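Local coordinates for 5-formyl-3-hydroxy-2-methylpyridine 4-carboxylate 5-dehydrogenase (Mesorhizobium japonicum MAFF 303099, PDB 4OM8), which catalyses the NAD(+)-dependent oxidation of 5-formyl-3-hydroxy-2-methylpyridine-4-carboxylate in vitamin B6 breakdown and, as a dismutase, also its NADH-dependent reduction to 4-pyridoxate, at the interface of chains A and B. Coordinates in Å, arbitrary orientation; residue numbers count along the deposited sequence, not the author numbering. Chains: chain A/B, 5-formyl-3-hydroxy-2-methylpyridine 4-carboxylate 5-dehydrogenase.

The interface of chains A and B. Residues chain A 201, 206-207, 212, 215; chain B 176-177, 186.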
loop_
_atom_site.group_PDB
_atom_site.type_symbol
_atom_site.label_atom_id
_atom_site.label_comp_id
_atom_site.label_asym_id
_atom_site.label_seq_id
_atom_site.Cartn_x
_atom_site.Cartn_y
_atom_site.Cartn_z
ATOM N N LEU A 201 -7.050 -4.113 -14.363
ATOM C CA LEU A 201 -6.068 -3.576 -15.287
ATOM C C LEU A 201 -5.222 -4.678 -15.923
ATOM O O LEU A 201 -4.871 -4.600 -17.114
ATOM C CB LEU A 201 -5.182 -2.558 -14.566
ATOM C CG LEU A 201 -5.935 -1.284 -14.157
ATOM C CD1 LEU A 201 -5.116 -0.458 -13.186
ATOM C CD2 LEU A 201 -6.292 -0.453 -15.371
ATOM N N VAL A 206 -3.861 -3.809 -19.732
ATOM C CA VAL A 206 -3.227 -2.508 -19.556
ATOM C C VAL A 206 -1.785 -2.692 -19.094
ATOM O O VAL A 206 -0.933 -1.869 -19.393
ATOM C CB VAL A 206 -4.027 -1.624 -18.563
ATOM C CG1 VAL A 206 -3.336 -0.275 -18.329
ATOM C CG2 VAL A 206 -5.462 -1.416 -19.086
ATOM N N ILE A 207 -1.497 -3.785 -18.390
ATOM C CA ILE A 207 -0.169 -3.947 -17.791
ATOM C C ILE A 207 0.064 -5.415 -17.429
ATOM O O ILE A 207 -0.873 -6.103 -17.008
ATOM C CB ILE A 207 -0.022 -3.020 -16.547
ATOM C CG1 ILE A 207 1.401 -3.023 -16.000
ATOM C CG2 ILE A 207 -1.041 -3.387 -15.440
ATOM C CD1 ILE A 207 1.629 -1.920 -14.943
ATOM N N LEU A 212 2.562 -4.651 -12.910
ATOM C CA LEU A 212 1.561 -4.176 -11.964
ATOM C C LEU A 212 2.166 -4.178 -10.553
ATOM O O LEU A 212 2.066 -3.198 -9.809
ATOM C CB LEU A 212 0.307 -5.069 -12.024
ATOM C CG LEU A 212 -0.928 -4.770 -11.163
ATOM C CD1 LEU A 212 -0.741 -5.084 -9.665
ATOM C CD2 LEU A 212 -1.409 -3.343 -11.371
ATOM N N CYS A 215 4.799 -1.526 -10.063
ATOM C CA CYS A 215 4.105 -0.253 -10.035
ATOM C C CYS A 215 3.464 0.013 -8.684
ATOM O O CYS A 215 3.652 1.079 -8.097
ATOM C CB CYS A 215 3.045 -0.238 -11.145
ATOM S SG CYS A 215 2.210 1.351 -11.353
ATOM N N VAL B 176 7.791 0.709 -15.856
ATOM C CA VAL B 176 6.672 -0.179 -16.146
ATOM C C VAL B 176 5.923 0.370 -17.352
ATOM O O VAL B 176 5.607 1.557 -17.429
ATOM C CB VAL B 176 5.716 -0.360 -14.940
ATOM C CG1 VAL B 176 6.436 -1.046 -13.786
ATOM C CG2 VAL B 176 5.124 0.958 -14.496
ATOM N N VAL B 177 5.676 -0.507 -18.316
ATOM C CA VAL B 177 5.004 -0.104 -19.535
ATOM C C VAL B 177 3.491 -0.226 -19.369
ATOM O O VAL B 177 2.967 -1.301 -19.033
ATOM C CB VAL B 177 5.490 -0.943 -20.729
ATOM C CG1 VAL B 177 4.687 -0.618 -21.968
ATOM C CG2 VAL B 177 6.981 -0.680 -20.983
ATOM N N VAL B 186 -1.706 3.440 -14.578
ATOM C CA VAL B 186 -1.933 2.331 -13.640
ATOM C C VAL B 186 -1.834 2.776 -12.188
ATOM O O VAL B 186 -2.756 2.521 -11.393
ATOM C CB VAL B 186 -0.952 1.162 -13.892
ATOM C CG1 VAL B 186 -1.020 0.132 -12.753
ATOM C CG2 VAL B 186 -1.290 0.520 -15.238
#
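B:Val186 plugs into an apolar socket on chain A in a patch of the two-fold homodimer interface, an apolar plug-and-socket contact that helps to join the two subunits and is repeated with the chains exchanged. The socket is built from A:Leu201 in helix 187-203, A:Val206 and A:Ile207 in the loop between the two helices, and A:Leu212 and A:Cys215 in helix 209-226. The example shows how a beta-branched side chain can share its contacts between two methyls. CG1 of B:Val186, anti to its own backbone nitrogen (chi1 169°), points towards the second helix, where it lies 3.7 Å from SG of A:Cys215. The CD2 methyl of A:Leu212 meets that CG1 at 3.8 Å, the two side chains running at about a right angle. A:Leu201 brushes the same methyl more loosely, passing antiparallel to the valine with CD1 4.2 Å away. The other methyl, CG2, faces the loop and packs at 3.8 Å against CG1 of A:Val206. A:Ile207 lies obliquely over the plug: its extended chain (chi1 -173°, chi2 169°) carries CD1 far enough to touch both valine methyls, 3.8 Å from CG2 of B:Val186, while the isoleucine's CB and CG2 pack against the valine's CG2. An alanine at A:Ile207 would keep CB but lose CG1, CG2 and CD1, and would probably open a gap beside both methyls of B:Val186, leaving the valine less firmly packed on the loop side. Strand 174-178 of chain B flanks the plug; B:Val176 holds its CG2 methyl 4.1 Å from CB of A:Cys215, and the carbonyl O of B:Val177 lies 3.8 Å from CG1 of A:Ile207.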